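Local coordinates for metallo-beta-lactamase superfamily protein (Thermus thermophilus, PDB 2ZZI) that binds a pair of metal ions, iron or zinc, in a metallo-beta-lactamase fold and is probably a hydrolase, at residues I50-A55 with V74-L79. Numbering follows the deposited sequence.
Sequences ILLTHA and VYLHPL. With FE (Fe (III) ion), chain C.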
loop_
_atom_site.group_PDB
_atom_site.type_symbol
_atom_site.label_atom_id
_atom_site.label_comp_id
_atom_site.label_asym_id
_atom_site.label_seq_id
_atom_site.Cartn_x
_atom_site.Cartn_y
_atom_site.Cartn_z
ATOM N N ILE A 50 -8.376 4.704 -5.846
ATOM C CA ILE A 50 -7.252 3.803 -5.611
ATOM C C ILE A 50 -6.139 4.507 -4.836
ATOM O O ILE A 50 -5.573 5.484 -5.312
ATOM C CB ILE A 50 -6.664 3.294 -6.938
ATOM C CG1 ILE A 50 -7.639 2.339 -7.628
ATOM C CG2 ILE A 50 -5.329 2.611 -6.701
ATOM C CD1 ILE A 50 -7.068 1.682 -8.860
ATOM N N LEU A 51 -5.837 4.012 -3.640
ATOM C CA LEU A 51 -4.727 4.534 -2.836
ATOM C C LEU A 51 -3.502 3.615 -2.880
ATOM O O LEU A 51 -3.614 2.396 -2.736
ATOM C CB LEU A 51 -5.156 4.764 -1.388
ATOM C CG LEU A 51 -5.911 6.071 -1.185
ATOM C CD1 LEU A 51 -7.085 6.136 -2.146
ATOM C CD2 LEU A 51 -6.367 6.242 0.259
ATOM N N LEU A 52 -2.334 4.217 -3.072
ATOM C CA LEU A 52 -1.096 3.465 -3.180
ATOM C C LEU A 52 -0.158 3.812 -2.038
ATOM O O LEU A 52 0.164 4.977 -1.830
ATOM C CB LEU A 52 -0.428 3.768 -4.516
ATOM C CG LEU A 52 -1.346 3.565 -5.719
ATOM C CD1 LEU A 52 -0.607 3.840 -7.015
ATOM C CD2 LEU A 52 -1.897 2.150 -5.699
ATOM N N THR A 53 0.272 2.798 -1.296
ATOM C CA THR A 53 1.202 3.002 -0.191
ATOM C C THR A 53 2.590 3.305 -0.733
ATOM O O THR A 53 3.325 4.105 -0.160
ATOM C CB THR A 53 1.273 1.777 0.727
ATOM O OG1 THR A 53 1.544 0.612 -0.057
ATOM C CG2 THR A 53 -0.030 1.584 1.454
ATOM N N HIS A 54 2.940 2.647 -1.836
ATOM C CA HIS A 54 4.149 2.963 -2.595
ATOM C C HIS A 54 4.000 2.464 -4.028
ATOM O O HIS A 54 3.013 1.817 -4.356
ATOM C CB HIS A 54 5.424 2.425 -1.922
ATOM C CG HIS A 54 5.456 0.937 -1.755
ATOM N ND1 HIS A 54 4.627 0.265 -0.882
ATOM C CD2 HIS A 54 6.244 -0.006 -2.326
ATOM C CE1 HIS A 54 4.890 -1.028 -0.936
ATOM N NE2 HIS A 54 5.869 -1.218 -1.802
ATOM N N ALA A 55 4.966 2.769 -4.886
ATOM C CA ALA A 55 4.773 2.561 -6.318
ATOM C C ALA A 55 5.492 1.333 -6.847
ATOM O O ALA A 55 5.804 1.255 -8.041
ATOM C CB ALA A 55 5.201 3.801 -7.097
ATOM N N VAL A 74 -6.197 8.138 -8.941
ATOM C CA VAL A 74 -5.151 7.370 -8.277
ATOM C C VAL A 74 -4.286 8.253 -7.375
ATOM O O VAL A 74 -3.570 9.131 -7.854
ATOM C CB VAL A 74 -4.247 6.667 -9.305
ATOM C CG1 VAL A 74 -3.132 5.925 -8.604
ATOM C CG2 VAL A 74 -5.062 5.720 -10.178
ATOM N N TYR A 75 -4.359 8.015 -6.068
ATOM C CA TYR A 75 -3.541 8.741 -5.106
ATOM C C TYR A 75 -2.189 8.070 -4.858
ATOM O O TYR A 75 -2.119 6.889 -4.525
ATOM C CB TYR A 75 -4.286 8.895 -3.786
ATOM C CG TYR A 75 -5.417 9.881 -3.854
ATOM C CD1 TYR A 75 -5.226 11.208 -3.494
ATOM C CD2 TYR A 75 -6.678 9.491 -4.286
ATOM C CE1 TYR A 75 -6.258 12.117 -3.557
ATOM C CE2 TYR A 75 -7.721 10.396 -4.350
ATOM C CZ TYR A 75 -7.502 11.707 -3.986
ATOM O OH TYR A 75 -8.528 12.619 -4.050
ATOM N N LEU A 76 -1.123 8.848 -5.014
ATOM C CA LEU A 76 0.238 8.376 -4.784
ATOM C C LEU A 76 1.118 9.530 -4.328
ATOM O O LEU A 76 0.979 10.649 -4.813
ATOM C CB LEU A 76 0.820 7.771 -6.064
ATOM C CG LEU A 76 2.303 7.387 -6.025
ATOM C CD1 LEU A 76 2.520 6.141 -5.182
ATOM C CD2 LEU A 76 2.853 7.193 -7.429
ATOM N N HIS A 77 2.023 9.254 -3.394
ATOM C CA HIS A 77 3.000 10.248 -2.973
ATOM C C HIS A 77 3.974 10.530 -4.106
ATOM O O HIS A 77 4.621 9.617 -4.613
ATOM C CB HIS A 77 3.770 9.774 -1.744
ATOM C CG HIS A 77 4.505 10.871 -1.041
ATOM N ND1 HIS A 77 5.622 11.479 -1.573
ATOM C CD2 HIS A 77 4.273 11.481 0.146
ATOM C CE1 HIS A 77 6.049 12.411 -0.742
ATOM N NE2 HIS A 77 5.249 12.433 0.309
ATOM N N PRO A 78 4.081 11.805 -4.498
ATOM C CA PRO A 78 4.909 12.314 -5.593
ATOM C C PRO A 78 6.359 11.810 -5.590
ATOM O O PRO A 78 6.939 11.628 -6.659
ATOM C CB PRO A 78 4.881 13.839 -5.387
ATOM C CG PRO A 78 4.168 14.071 -4.086
ATOM C CD PRO A 78 3.314 12.878 -3.850
ATOM N N LEU A 79 6.943 11.599 -4.413
ATOM C CA LEU A 79 8.317 11.105 -4.343
ATOM C C LEU A 79 8.479 9.715 -4.952
ATOM O O LEU A 79 9.597 9.271 -5.188
ATOM C CB LEU A 79 8.851 11.113 -2.908
ATOM C CG LEU A 79 9.245 12.456 -2.288
ATOM C CD1 LEU A 79 10.280 12.224 -1.214
ATOM C CD2 LEU A 79 9.782 13.422 -3.329
HETATM FE FE FE C . 7.503 -2.771 -1.889
HETATM O O HOH W 1 7.480 -3.998 -3.032
#
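Ile50 O accepts the amide of Tyr75 at 2.9 Å from Tyr75 N, and Tyr75 O in turn receives Leu52 N at 3.0 Å. Both donors lie nearly along the C=O axis, and the two bonds, straddling Tyr75, define a short parallel ladder between strands 50-51 and 74-76, neighbours in a mixed sheet. Further backbone bonds leave the pair: Leu51 with Leu26 and Asp28, Ile50 with Pro73, Val74 with Arg106.

Side chains sort by face. On one, Leu51 and Tyr75 run alongside each other, Leu51 CD1 reaching Tyr75 CD2 at 4.0 Å, while the phenol OH is hydrogen-bonded to Arg106. On the other, helix 63-70 covers Ile50 and Val74. Leu52 points at the other strand, and its CD1 meets Val74 CG1 at 3.6 Å. Beyond the bridges, Leu76 swings CG anti to its backbone N (chi1 173°), which carries CD1 to Leu52 CB (3.8 Å) and Ala55 CB (4.0 Å); Tyr84 of helix 81-92 also packs on this apolar cluster.

In the loop that follows strand 50-51, His54 NE2 binds iron at 2.3 Å, beside His56, His125 and Asp144; its ND1 donates to Thr53 OG1 (3.2 Å), which lies 26° out of the ring plane and also bonds Asp28. Asp80 accepts the Ala55 amide. With ND1 as donor, NE2 is the nitrogen that binds iron, and the hydrogen-bonded chain Asp28-Thr53-His54 probably helps orient this ligand in the loop following an apolar, backbone-bonded strand pair.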